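Local coordinates for Rik1-associated factor 1 (Schizosaccharomyces pombe, PDB 4O9D), which helps establish heterochromatin as a component of the Clr4 methyltransferase complex, which ubiquitylates and methylates histone H3, and is represented here by its WD-repeat propeller part, at residues S93-K99 / I133-S139; L143-K149 / S182-F188; Y152-L156 / T167-I172; L171-A176 / C214-F218; G247-S252 / I281-I286. One frame throughout, in Å; residues are numbered along the deposited sequence.

All five contacts belong to one beta-propeller of eight sheets, nearly all antiparallel. Contacts 1, 2, 4 and 5 join neighbouring blades. Contact 3 lies within a blade, on the hairpin of strands 153-158 and 165-171. Contacts 1 and 2 have centres about 8 Å apart and share a sheet through strands 133-138 and 144-148. Contact 3 continues that sheet outward, with its centre about 9 Å from that of contact 2. Contact 4 shares Leu171 and Ile172 with contact 3 and leads into the next blade. Contact 5 lies two blade interfaces further on, its centre about 19 Å from that of contact 4, and touches it through Leu215 and Ala250. A 1,2-ethanediol sits at contact 3.

Contact 1. Residues S93-K99 / I133-S139; sequences SDLCFSK and IHKLALS
Asp94 reaches across to Lys135 and Leu136. Its CB rests 4.0 Å from Leu136 CG. At the tip the oxygens divide the work. OD1 turns back and accepts Leu95 N of its own strand, from above the carboxylate plane. Lys135 NZ forms a salt bridge to Asp94 OD2 at 2.6 Å, on the syn side. The lysine bends at chi2 and again at chi4 (56°), which curls NZ back onto OD2. Leu136 N meets Asp94 OD2 at 2.9 Å on the anti side, nearly straight at 174°. The two donors come from opposite faces of the plane, so the carboxylate is held against rotation. With an alanine in its place, the Lys135 ammonium would probably lose its counter-charge and Leu136 N this acceptor.

Ser93 OG donates to Ile133 O at 2.6 Å, from above the carbonyl plane. Cys96 SG packs 4.2 Å from Leu136 CB. Leu138 and Lys99 pass one another head to tail, with Leu138 CD2 3.9 Å from Lys99 CD.

Classic beta bulges at Ser93-Asp94 and His134-Lys135 mark both strands. Two strands of successive blades, running almost parallel at 20° near the middle of the ring, are typical of a WD-repeat beta-propeller.

Contact 2. Residues L143-K149 / S182-F188; sequences LLAVACK and SASLIEF
Ser182 and Ala183 make the polar contacts, both to backbone carbonyls of the facing segment. Ser182 OG donates to Lys149 O at 2.8 Å, in the carbonyl plane and on a lone pair. Ala183 N donates to Cys148 O at 3.1 Å, but the bond is bent, with 137° at the hydrogen.

The rest is apolar packing. Ala147 CB sits 3.9 Å from Ile186 CB. Ile186 holds CG1 anti to its backbone N (chi1 -151°), which carries CD1 forward to 3.8 Å from Ala145 CB. The same methyl, Ile186 CD1, lies over the backbone at Val146 O.

The Phe188 ring closes the far end. Its CE2 approaches Ala145 CB at 3.6 Å, obliquely. The carbonyl carbon of Leu144 lies at the ring edge. Leu143 stands roughly perpendicular to Phe188, with Leu143 CD2 4.1 Å from Phe188 CE1. Ala145 and Ala147 present only methyls to Ile186, and Ala145 does so to Phe188 as well.

The strands run roughly antiparallel, at 143°, but belong to different sheets. Strand 144-148 is second in its blade, between 133-138 and 153-158. Strand 182-189 is an end strand of the next blade, beside 198-204. Ile186 also reaches Ala137 and Val199, and Phe188 reaches Leu155.

Contact 3. Residues Y152-L156 / T167-I172; sequences YGYLL and TSANLI. With EDO (1,2-ethanediol), chain F.
The Tyr154 ring and the Asn170 amide run alongside each other. The amide plane stands at 78° to the ring. Asn170 OD1 sits at the ring edge, 3.2 Å from Tyr154 CD1. Asn170 holds CG anti to its own carbonyl carbon (chi1 -67°), as Tyr154 does, which sets amide and ring alongside. The hydroxyl O2 of a 1,2-ethanediol, probably from the crystallisation liquor, also lies at that ring's edge and donates to Asn170 OD1 at 2.8 Å. Phe126 of the preceding blade meets the Tyr154 ring edge-to-face, and the Tyr154 hydroxyl bonds to Asn150.

The Tyr152 ring has Asn170 CB at its edge. Its plane is 84° from the same amide. Ile172 lies beside the ring, with Ile172 CG1 3.4 Å from Tyr152 CE2, obliquely placed.

Leu155, Ala169 and Leu171 share the other face of the hairpin. Leu155 lies crosswise to Leu171, with Leu155 CG 3.9 Å from Leu171 CD1. Leu171 also touches Val199, Ile201 and Ala223 of the next blade. Replacing Leu171 by alanine would probably open a gap between Leu155 and that blade.

Gly153 and Leu155 pair with Leu171 and Ala169 through four backbone bonds, the shortest being Leu171 N to Gly153 O at 2.7 Å. Leu156 CD2 and Ser168 CB are tight at 3.3 Å. A water bridges Leu155 O to Thr167 OG1, which also bonds to Ser157 OG.

Leucine and alanine bury one face against the next blade. The other is mixed: Tyr154 and Leu156 are buried toward the preceding blade, while Ser168 and Asn170, on the edge strand, are exposed and can meet small solvent molecules.

Contact 4. Residues L171-A176 / C214-F218; sequences LIYPEA and CLALF
The Phe218 ring lies under Leu171 and beside the backbone that follows it. Leu171 CB stands over one ring face, 4.0 Å from the centroid of the Phe218 ring and 16° off its normal. This is a CH-pi contact, offset toward the rim. The ring edge faces the main chain, with Ile172 C and Tyr173 N in its plane. Phe218 CE2 comes 3.4 Å from Ile172 N, obliquely. Tyr173 adds its CB, 3.9 Å from Phe218 CZ.

Beyond CB, Tyr173 turns toward the other residues of the strand. Its CG is anti to the backbone N (chi1 176°), and this brings one ring side along Ala216 and Cys214. Tyr173 CD2 lies 3.7 Å from Ala216 CB. Tyr173 CE2 lies 3.8 Å from Cys214 SG, in an oblique sulfur-aromatic contact. Ala176 CB approaches the same sulfur, Cys214 SG, more loosely at 4.4 Å.

The next shell fixes the tyrosine. Tyr173 occupies the N-cap position of helix 174-178, and the first turn folds back on it. Ala176 N lies over the centre of one ring face, and Pro174 CD lies at the edge. Phe225 of the neighbouring strand stacks with the ring, and Tyr203 touches it.

Between the segments the contact is therefore apolar and aromatic. Its hold comes from shape and dispersion, with a polarisable sulfur at one end, and it fastens a short helical connection to the blade that follows.

Contact 5. Residues G247-S252 / I281-I286; sequences GFVASS and INHATI
This is a blade-to-blade interface of the propeller, where Val249 and Ser251 face Ala284, Ile281 and Ile286. Segment 281-286 belongs to the second WD repeat and is an end strand of its sheet. Segment 247-252 lies on the second of four strands in the preceding sheet. The two run antiparallel, at 156°, and their axes stay 6.6 Å apart, so side chains rather than backbone bonds fill the space.

Val249 is central. Its two methyls meet different partners. CG1 is anti to the carbonyl carbon (chi1 -74°) and meets Ile286, with Val249 CG1 a tight 3.5 Å from Ile286 CG1. The other branch turns to the main chain of the facing strand. Val249 CG2 lies 3.8 Å from Thr285 C and 4.0 Å from Ala284 CB. Val249 and Ile286 cross at a slant. The end of the isoleucine continues over the backbone, where Ile286 CD1 is 3.9 Å from Phe248 CA.

Ser251 brings its CB to 3.8 Å from Ala284 CB. Its hydroxyl lies beside a methyl, with Ser251 OG 3.6 Å from Ile281 CG2. That buried hydroxyl is satisfied by Thr237 OG1. At the end, Ile281 CD1 reaches 3.9 Å from Ser252 O.

Strand 235-241 borders both segments. Thr237 OG1 also bonds to Ile281 O, and Ser238 OG bonds to Ala284 N. On its other flank strand 247-253 pairs with 258-264, whose Tyr262 touches both Val249 and Ile286, while strand 281-286 pairs with 292-297 in the following blade.

Contact 1. Residues S93-K99 / I133-S139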
# COMPACT_ATOMS: atom_id res chain seq x y z
N SER A 93 6.71 -4.69 -5.44
CA SER A 93 6.39 -4.49 -4.04
C SER A 93 5.65 -3.17 -3.82
O SER A 93 4.81 -3.06 -2.94
CB SER A 93 7.65 -4.61 -3.17
OG SER A 93 8.61 -3.62 -3.53
N ASP A 94 5.94 -2.16 -4.63
CA ASP A 94 5.20 -0.92 -4.51
C ASP A 94 5.37 -0.11 -5.78
O ASP A 94 6.23 -0.40 -6.61
CB ASP A 94 5.65 -0.11 -3.29
CG ASP A 94 4.49 0.68 -2.62
OD1 ASP A 94 3.38 0.75 -3.20
OD2 ASP A 94 4.70 1.24 -1.51
N LEU A 95 4.53 0.90 -5.95
CA LEU A 95 4.68 1.82 -7.05
C LEU A 95 3.85 3.05 -6.78
O LEU A 95 2.89 3.00 -6.00
CB LEU A 95 4.31 1.18 -8.39
CG LEU A 95 3.21 0.12 -8.42
CD1 LEU A 95 1.87 0.72 -8.13
CD2 LEU A 95 3.22 -0.57 -9.79
N CYS A 96 4.25 4.16 -7.37
CA CYS A 96 3.50 5.39 -7.20
C CYS A 96 3.86 6.32 -8.34
O CYS A 96 4.99 6.32 -8.81
CB CYS A 96 3.80 6.04 -5.85
SG CYS A 96 5.55 6.22 -5.51
N PHE A 97 2.88 7.08 -8.79
CA PHE A 97 3.10 8.04 -9.87
C PHE A 97 3.69 9.32 -9.33
O PHE A 97 3.39 9.74 -8.21
CB PHE A 97 1.77 8.36 -10.55
CG PHE A 97 1.31 7.29 -11.52
CD1 PHE A 97 1.77 7.29 -12.83
CD2 PHE A 97 0.43 6.30 -11.12
CE1 PHE A 97 1.34 6.33 -13.73
CE2 PHE A 97 0.01 5.32 -12.03
CZ PHE A 97 0.47 5.35 -13.33
N SER A 98 4.54 9.95 -10.15
CA SER A 98 5.17 11.21 -9.78
C SER A 98 4.16 12.33 -9.63
O SER A 98 3.14 12.36 -10.32
CB SER A 98 6.19 11.59 -10.86
OG SER A 98 6.57 12.93 -10.71
N LYS A 99 4.46 13.29 -8.76
CA LYS A 99 3.55 14.42 -8.54
C LYS A 99 3.43 15.31 -9.80
O LYS A 99 2.43 16.00 -9.98
CB LYS A 99 4.00 15.25 -7.34
CG LYS A 99 4.02 14.47 -6.02
CD LYS A 99 2.71 13.71 -5.81
CE LYS A 99 2.58 13.19 -4.37
NZ LYS A 99 1.19 12.70 -4.08
N ILE A 133 13.27 -4.34 -2.27
CA ILE A 133 12.52 -3.13 -1.95
C ILE A 133 11.18 -3.57 -1.35
O ILE A 133 10.51 -4.43 -1.92
CB ILE A 133 12.26 -2.29 -3.20
CG1 ILE A 133 13.58 -2.02 -3.94
CG2 ILE A 133 11.56 -0.97 -2.81
CD1 ILE A 133 14.71 -1.37 -3.07
N HIS A 134 10.79 -3.00 -0.21
CA HIS A 134 9.47 -3.32 0.39
C HIS A 134 8.38 -2.24 0.30
O HIS A 134 7.19 -2.56 0.29
CB HIS A 134 9.64 -3.69 1.89
CG HIS A 134 10.12 -5.09 2.12
ND1 HIS A 134 10.64 -5.51 3.33
CD2 HIS A 134 10.15 -6.18 1.31
CE1 HIS A 134 10.94 -6.80 3.26
NE2 HIS A 134 10.66 -7.22 2.04
N LYS A 135 8.75 -0.95 0.29
CA LYS A 135 7.74 0.13 0.25
C LYS A 135 8.27 1.41 -0.37
O LYS A 135 9.48 1.69 -0.30
CB LYS A 135 7.22 0.48 1.64
CG LYS A 135 5.76 0.99 1.65
CD LYS A 135 4.75 -0.12 1.46
CE LYS A 135 3.31 0.43 1.49
NZ LYS A 135 3.09 1.52 0.47
N LEU A 136 7.37 2.19 -0.96
CA LEU A 136 7.70 3.53 -1.46
C LEU A 136 6.76 4.57 -0.89
O LEU A 136 5.60 4.28 -0.65
CB LEU A 136 7.56 3.59 -2.98
CG LEU A 136 8.50 2.71 -3.79
CD1 LEU A 136 8.14 2.81 -5.29
CD2 LEU A 136 9.95 3.13 -3.52
N ALA A 137 7.28 5.78 -0.69
CA ALA A 137 6.47 6.93 -0.33
C ALA A 137 6.98 8.10 -1.14
O ALA A 137 8.16 8.09 -1.55
CB ALA A 137 6.61 7.25 1.14
N LEU A 138 6.11 9.10 -1.33
CA LEU A 138 6.39 10.27 -2.16
C LEU A 138 5.97 11.57 -1.46
O LEU A 138 4.83 11.70 -0.96
CB LEU A 138 5.65 10.13 -3.50
CG LEU A 138 6.05 11.03 -4.66
CD1 LEU A 138 7.52 10.84 -5.03
CD2 LEU A 138 5.18 10.72 -5.88
N SER A 139 6.87 12.54 -1.39
CA SER A 139 6.58 13.79 -0.68
C SER A 139 5.79 14.73 -1.57
O SER A 139 5.64 14.48 -2.76
CB SER A 139 7.88 14.48 -0.26
OG SER A 139 8.44 15.20 -1.36

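Contact 2. Residues L143-K149 / S182-F188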
# COMPACT_ATOMS: atom_id res chain seq x y z
N LEU A 143 9.87 14.01 -3.72
CA LEU A 143 10.99 13.26 -3.13
C LEU A 143 10.50 11.85 -2.87
O LEU A 143 9.41 11.64 -2.32
CB LEU A 143 11.45 13.91 -1.83
CG LEU A 143 12.77 13.44 -1.20
CD1 LEU A 143 14.01 13.68 -2.13
CD2 LEU A 143 12.96 14.14 0.17
N LEU A 144 11.30 10.86 -3.28
CA LEU A 144 10.88 9.47 -3.15
C LEU A 144 11.56 8.75 -1.97
O LEU A 144 12.79 8.70 -1.90
CB LEU A 144 11.16 8.74 -4.46
CG LEU A 144 10.75 7.27 -4.54
CD1 LEU A 144 9.27 7.14 -4.55
CD2 LEU A 144 11.37 6.60 -5.77
N ALA A 145 10.77 8.23 -1.02
CA ALA A 145 11.35 7.48 0.08
C ALA A 145 11.24 5.99 -0.20
O ALA A 145 10.24 5.51 -0.75
CB ALA A 145 10.70 7.85 1.42
N VAL A 146 12.30 5.27 0.15
CA VAL A 146 12.40 3.88 -0.18
C VAL A 146 12.66 3.08 1.09
O VAL A 146 13.57 3.42 1.84
CB VAL A 146 13.56 3.68 -1.14
CG1 VAL A 146 13.61 2.25 -1.61
CG2 VAL A 146 13.39 4.64 -2.32
N ALA A 147 11.87 2.03 1.34
CA ALA A 147 12.14 1.16 2.48
C ALA A 147 12.67 -0.19 1.98
O ALA A 147 12.02 -0.89 1.21
CB ALA A 147 10.89 0.99 3.37
N CYS A 148 13.85 -0.56 2.46
CA CYS A 148 14.55 -1.73 1.94
C CYS A 148 14.69 -2.82 3.00
O CYS A 148 14.85 -2.54 4.19
CB CYS A 148 15.94 -1.32 1.40
SG CYS A 148 16.92 -2.72 0.80
N LYS A 149 14.64 -4.07 2.54
CA LYS A 149 14.77 -5.23 3.39
C LYS A 149 16.11 -5.25 4.13
O LYS A 149 16.20 -5.84 5.21
CB LYS A 149 14.59 -6.50 2.56
CG LYS A 149 14.37 -7.78 3.36
CD LYS A 149 13.94 -8.95 2.46
CE LYS A 149 13.82 -10.24 3.25
NZ LYS A 149 13.18 -11.34 2.46
N SER A 182 14.38 -5.35 9.20
CA SER A 182 14.12 -4.93 7.82
C SER A 182 13.28 -3.67 7.87
O SER A 182 12.43 -3.54 8.74
CB SER A 182 13.40 -6.02 7.05
OG SER A 182 14.29 -7.11 6.80
N ALA A 183 13.55 -2.72 6.98
CA ALA A 183 12.70 -1.55 6.85
C ALA A 183 11.61 -1.94 5.87
O ALA A 183 11.88 -2.22 4.69
CB ALA A 183 13.47 -0.36 6.33
N SER A 184 10.37 -1.97 6.35
CA SER A 184 9.27 -2.46 5.53
C SER A 184 8.08 -1.50 5.34
O SER A 184 7.19 -1.81 4.54
CB SER A 184 8.75 -3.79 6.12
OG SER A 184 9.76 -4.79 6.08
N LEU A 185 8.04 -0.38 6.06
CA LEU A 185 6.96 0.61 5.92
C LEU A 185 7.57 1.98 5.86
O LEU A 185 8.56 2.23 6.54
CB LEU A 185 6.01 0.55 7.13
CG LEU A 185 5.51 -0.87 7.37
CD1 LEU A 185 4.89 -0.99 8.78
CD2 LEU A 185 4.53 -1.24 6.30
N ILE A 186 6.95 2.91 5.13
CA ILE A 186 7.54 4.25 5.05
C ILE A 186 6.50 5.28 4.64
O ILE A 186 5.66 5.01 3.76
CB ILE A 186 8.78 4.24 4.10
CG1 ILE A 186 9.82 5.31 4.47
CG2 ILE A 186 8.36 4.36 2.59
CD1 ILE A 186 11.23 5.03 3.90
N GLU A 187 6.50 6.44 5.30
CA GLU A 187 5.58 7.53 4.97
C GLU A 187 6.24 8.89 5.26
O GLU A 187 7.00 9.05 6.22
CB GLU A 187 4.28 7.45 5.81
CG GLU A 187 3.52 6.13 5.76
CD GLU A 187 2.63 5.96 4.51
OE1 GLU A 187 2.38 4.77 4.13
OE2 GLU A 187 2.18 6.98 3.94
N PHE A 188 5.93 9.89 4.45
CA PHE A 188 6.27 11.26 4.80
C PHE A 188 5.25 11.89 5.73
O PHE A 188 4.08 11.51 5.71
CB PHE A 188 6.36 12.11 3.54
CG PHE A 188 7.61 11.88 2.73
CD1 PHE A 188 8.81 12.50 3.09
CD2 PHE A 188 7.60 11.06 1.61
CE1 PHE A 188 9.99 12.30 2.33
CE2 PHE A 188 8.77 10.86 0.85
CZ PHE A 188 9.96 11.50 1.22

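Contact 3. Residues Y152-L156 / T167-I172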
# COMPACT_ATOMS: atom_id res chain seq x y z
N TYR A 152 17.95 -0.40 5.60
CA TYR A 152 18.04 1.02 5.23
C TYR A 152 16.74 1.58 4.64
O TYR A 152 16.05 0.87 3.91
CB TYR A 152 19.12 1.22 4.15
CG TYR A 152 20.53 1.11 4.69
CD1 TYR A 152 21.00 -0.09 5.23
CD2 TYR A 152 21.40 2.21 4.66
CE1 TYR A 152 22.31 -0.20 5.73
CE2 TYR A 152 22.70 2.11 5.18
CZ TYR A 152 23.14 0.90 5.70
OH TYR A 152 24.42 0.80 6.21
N GLY A 153 16.45 2.85 4.92
CA GLY A 153 15.62 3.67 4.04
C GLY A 153 16.51 4.52 3.11
O GLY A 153 17.67 4.80 3.42
N TYR A 154 15.98 4.90 1.95
CA TYR A 154 16.68 5.83 1.06
C TYR A 154 15.73 6.97 0.66
O TYR A 154 14.49 6.77 0.61
CB TYR A 154 17.15 5.08 -0.18
CG TYR A 154 18.00 3.86 0.11
CD1 TYR A 154 19.38 3.96 0.25
CD2 TYR A 154 17.43 2.60 0.21
CE1 TYR A 154 20.17 2.84 0.51
CE2 TYR A 154 18.20 1.48 0.46
CZ TYR A 154 19.59 1.61 0.60
OH TYR A 154 20.36 0.51 0.84
N LEU A 155 16.28 8.16 0.46
CA LEU A 155 15.55 9.28 -0.12
C LEU A 155 16.17 9.59 -1.50
O LEU A 155 17.38 9.82 -1.60
CB LEU A 155 15.62 10.53 0.77
CG LEU A 155 14.95 10.50 2.16
CD1 LEU A 155 15.25 11.82 2.87
CD2 LEU A 155 13.43 10.24 2.06
N LEU A 156 15.34 9.61 -2.54
CA LEU A 156 15.83 9.82 -3.90
C LEU A 156 15.15 11.01 -4.57
O LEU A 156 13.94 11.14 -4.49
CB LEU A 156 15.55 8.59 -4.75
CG LEU A 156 16.13 7.27 -4.25
CD1 LEU A 156 15.71 6.10 -5.15
CD2 LEU A 156 17.64 7.38 -4.18
N THR A 167 19.86 12.55 -6.90
CA THR A 167 20.48 12.53 -5.57
C THR A 167 20.00 11.32 -4.82
O THR A 167 18.92 10.80 -5.11
CB THR A 167 20.16 13.79 -4.72
OG1 THR A 167 18.79 13.80 -4.30
CG2 THR A 167 20.44 15.05 -5.50
N SER A 168 20.80 10.85 -3.86
CA SER A 168 20.34 9.84 -2.92
C SER A 168 20.90 10.12 -1.53
O SER A 168 21.98 10.72 -1.38
CB SER A 168 20.71 8.41 -3.38
OG SER A 168 22.11 8.17 -3.34
N ALA A 169 20.15 9.67 -0.53
CA ALA A 169 20.54 9.83 0.88
C ALA A 169 20.10 8.60 1.65
O ALA A 169 18.98 8.10 1.45
CB ALA A 169 19.89 11.10 1.48
N ASN A 170 20.96 8.13 2.55
CA ASN A 170 20.68 6.93 3.33
C ASN A 170 20.02 7.35 4.64
O ASN A 170 20.43 8.34 5.26
CB ASN A 170 21.96 6.17 3.65
CG ASN A 170 22.62 5.57 2.42
OD1 ASN A 170 22.00 5.39 1.38
ND2 ASN A 170 23.90 5.24 2.54
N LEU A 171 18.97 6.61 5.02
CA LEU A 171 18.32 6.79 6.30
C LEU A 171 18.67 5.58 7.17
O LEU A 171 18.15 4.46 6.96
CB LEU A 171 16.78 6.92 6.16
CG LEU A 171 16.24 8.03 5.24
CD1 LEU A 171 14.69 7.88 5.05
CD2 LEU A 171 16.59 9.40 5.76
N ILE A 172 19.51 5.82 8.17
CA ILE A 172 20.22 4.76 8.88
C ILE A 172 19.86 4.84 10.35
O ILE A 172 19.98 5.90 10.96
CB ILE A 172 21.77 4.94 8.69
CG1 ILE A 172 22.15 4.78 7.21
CG2 ILE A 172 22.57 3.94 9.52
CD1 ILE A 172 23.63 5.08 6.94
C1 EDO F . 25.00 7.28 -1.46
O1 EDO F . 25.32 5.92 -1.13
C2 EDO F . 23.62 7.56 -0.86
O2 EDO F . 22.78 6.42 -1.09
O HOH W 1 18.35 12.67 -1.98

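Contact 4. Residues L171-A176 / C214-F218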
# COMPACT_ATOMS: atom_id res chain seq x y z
N LEU A 171 18.97 6.61 5.02
CA LEU A 171 18.32 6.79 6.30
C LEU A 171 18.67 5.58 7.17
O LEU A 171 18.15 4.46 6.96
CB LEU A 171 16.78 6.92 6.16
CG LEU A 171 16.24 8.03 5.24
CD1 LEU A 171 14.69 7.88 5.05
CD2 LEU A 171 16.59 9.40 5.76
N ILE A 172 19.51 5.82 8.17
CA ILE A 172 20.22 4.76 8.88
C ILE A 172 19.86 4.84 10.35
O ILE A 172 19.98 5.90 10.96
CB ILE A 172 21.77 4.94 8.69
CG1 ILE A 172 22.15 4.78 7.21
CG2 ILE A 172 22.57 3.94 9.52
CD1 ILE A 172 23.63 5.08 6.94
N TYR A 173 19.35 3.75 10.91
CA TYR A 173 19.07 3.69 12.35
C TYR A 173 19.94 2.55 12.84
O TYR A 173 19.57 1.38 12.72
CB TYR A 173 17.58 3.45 12.60
CG TYR A 173 17.15 3.28 14.05
CD1 TYR A 173 18.02 3.53 15.10
CD2 TYR A 173 15.85 2.84 14.36
CE1 TYR A 173 17.62 3.37 16.42
CE2 TYR A 173 15.44 2.67 15.66
CZ TYR A 173 16.31 2.93 16.69
OH TYR A 173 15.90 2.76 17.99
N PRO A 174 21.15 2.88 13.33
CA PRO A 174 22.16 1.85 13.62
C PRO A 174 21.70 0.75 14.54
O PRO A 174 22.03 -0.41 14.29
CB PRO A 174 23.30 2.65 14.27
CG PRO A 174 23.14 4.05 13.79
CD PRO A 174 21.64 4.24 13.63
N GLU A 175 20.94 1.08 15.59
CA GLU A 175 20.46 0.07 16.53
C GLU A 175 19.51 -0.95 15.85
O GLU A 175 19.61 -2.17 16.06
CB GLU A 175 19.78 0.74 17.72
CG GLU A 175 20.75 1.45 18.67
CD GLU A 175 21.14 2.86 18.21
OE1 GLU A 175 20.77 3.29 17.09
OE2 GLU A 175 21.82 3.54 19.00
N ALA A 176 18.61 -0.47 15.00
CA ALA A 176 17.82 -1.37 14.17
C ALA A 176 18.73 -2.26 13.34
O ALA A 176 18.56 -3.48 13.27
CB ALA A 176 16.90 -0.56 13.26
N CYS A 214 10.47 -2.16 15.04
CA CYS A 214 10.29 -0.88 15.74
C CYS A 214 9.77 0.18 14.76
O CYS A 214 9.63 -0.08 13.56
CB CYS A 214 11.61 -0.42 16.35
SG CYS A 214 12.91 -0.16 15.14
N LEU A 215 9.49 1.37 15.29
CA LEU A 215 9.00 2.50 14.51
C LEU A 215 9.90 3.71 14.81
O LEU A 215 10.10 4.06 15.99
CB LEU A 215 7.53 2.77 14.88
CG LEU A 215 6.80 3.77 13.99
CD1 LEU A 215 6.58 3.16 12.58
CD2 LEU A 215 5.50 4.18 14.64
N ALA A 216 10.50 4.30 13.77
CA ALA A 216 11.44 5.41 13.95
C ALA A 216 11.09 6.64 13.10
O ALA A 216 10.31 6.54 12.14
CB ALA A 216 12.86 4.97 13.62
N LEU A 217 11.67 7.78 13.46
CA LEU A 217 11.43 9.01 12.71
C LEU A 217 12.74 9.59 12.21
O LEU A 217 13.75 9.56 12.92
CB LEU A 217 10.76 10.03 13.62
CG LEU A 217 10.13 11.25 12.92
CD1 LEU A 217 8.87 10.87 12.08
CD2 LEU A 217 9.80 12.34 13.98
N PHE A 218 12.72 10.14 10.99
CA PHE A 218 13.89 10.80 10.40
C PHE A 218 13.52 12.22 9.92
O PHE A 218 12.36 12.49 9.57
CB PHE A 218 14.40 9.99 9.21
CG PHE A 218 15.09 8.70 9.59
CD1 PHE A 218 14.35 7.56 9.87
CD2 PHE A 218 16.47 8.63 9.62
CE1 PHE A 218 14.99 6.36 10.21
CE2 PHE A 218 17.12 7.46 9.95
CZ PHE A 218 16.39 6.32 10.25

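Contact 5. Residues G247-S252 / I281-I286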
# COMPACT_ATOMS: atom_id res chain seq x y z
N GLY A 247 -2.53 13.21 12.31
CA GLY A 247 -2.11 12.01 13.01
C GLY A 247 -2.12 10.77 12.13
O GLY A 247 -2.70 10.77 11.03
N PHE A 248 -1.45 9.72 12.59
CA PHE A 248 -1.40 8.48 11.85
C PHE A 248 -1.50 7.31 12.80
O PHE A 248 -1.28 7.46 14.01
CB PHE A 248 -0.14 8.40 10.98
CG PHE A 248 1.17 8.39 11.75
CD1 PHE A 248 1.73 9.57 12.24
CD2 PHE A 248 1.89 7.21 11.91
CE1 PHE A 248 2.94 9.56 12.94
CE2 PHE A 248 3.09 7.19 12.59
CZ PHE A 248 3.62 8.37 13.11
N VAL A 249 -1.88 6.15 12.26
CA VAL A 249 -1.87 4.93 13.05
C VAL A 249 -0.80 4.02 12.49
O VAL A 249 -0.51 4.06 11.30
CB VAL A 249 -3.21 4.16 13.05
CG1 VAL A 249 -4.28 4.89 13.95
CG2 VAL A 249 -3.73 3.92 11.61
N ALA A 250 -0.23 3.20 13.37
CA ALA A 250 0.70 2.15 13.00
C ALA A 250 0.29 0.89 13.71
O ALA A 250 0.03 0.92 14.91
CB ALA A 250 2.08 2.52 13.41
N SER A 251 0.28 -0.23 13.00
CA SER A 251 -0.08 -1.49 13.64
C SER A 251 1.14 -2.40 13.72
O SER A 251 2.01 -2.36 12.88
CB SER A 251 -1.21 -2.20 12.88
OG SER A 251 -0.80 -2.56 11.54
N SER A 252 1.20 -3.24 14.76
CA SER A 252 2.25 -4.23 14.84
C SER A 252 1.71 -5.60 15.29
O SER A 252 0.63 -5.69 15.88
CB SER A 252 3.31 -3.76 15.85
OG SER A 252 2.72 -3.70 17.16
N ILE A 281 -1.97 -8.60 12.00
CA ILE A 281 -2.70 -7.46 11.47
C ILE A 281 -2.14 -7.08 10.08
O ILE A 281 -0.92 -6.81 9.92
CB ILE A 281 -2.61 -6.22 12.40
CG1 ILE A 281 -3.14 -6.52 13.81
CG2 ILE A 281 -3.37 -5.04 11.79
CD1 ILE A 281 -3.09 -5.26 14.72
N ASN A 282 -3.02 -7.07 9.08
CA ASN A 282 -2.64 -6.68 7.72
C ASN A 282 -2.75 -5.16 7.50
O ASN A 282 -1.89 -4.58 6.84
CB ASN A 282 -3.53 -7.36 6.66
CG ASN A 282 -3.27 -8.86 6.52
OD1 ASN A 282 -2.24 -9.38 6.92
ND2 ASN A 282 -4.23 -9.55 5.94
N HIS A 283 -3.81 -4.54 8.04
CA HIS A 283 -4.07 -3.12 7.74
C HIS A 283 -4.74 -2.43 8.92
O HIS A 283 -5.73 -2.94 9.47
CB HIS A 283 -5.00 -2.97 6.52
CG HIS A 283 -4.45 -3.54 5.25
ND1 HIS A 283 -3.43 -2.95 4.55
CD2 HIS A 283 -4.77 -4.68 4.57
CE1 HIS A 283 -3.13 -3.69 3.50
NE2 HIS A 283 -3.94 -4.74 3.48
N ALA A 284 -4.22 -1.26 9.30
CA ALA A 284 -4.89 -0.38 10.26
C ALA A 284 -5.29 0.91 9.56
O ALA A 284 -4.55 1.38 8.67
CB ALA A 284 -3.97 -0.08 11.42
N THR A 285 -6.43 1.51 9.94
CA THR A 285 -6.79 2.82 9.39
C THR A 285 -7.34 3.76 10.46
O THR A 285 -7.52 3.38 11.62
CB THR A 285 -7.86 2.75 8.23
OG1 THR A 285 -9.16 2.50 8.79
CG2 THR A 285 -7.50 1.65 7.23
N ILE A 286 -7.55 5.01 10.06
CA ILE A 286 -8.34 5.94 10.84
C ILE A 286 -9.48 6.38 9.96
O ILE A 286 -9.26 6.65 8.78
CB ILE A 286 -7.55 7.23 11.17
CG1 ILE A 286 -6.27 6.93 11.94
CG2 ILE A 286 -8.44 8.17 11.97
CD1 ILE A 286 -5.26 8.09 11.89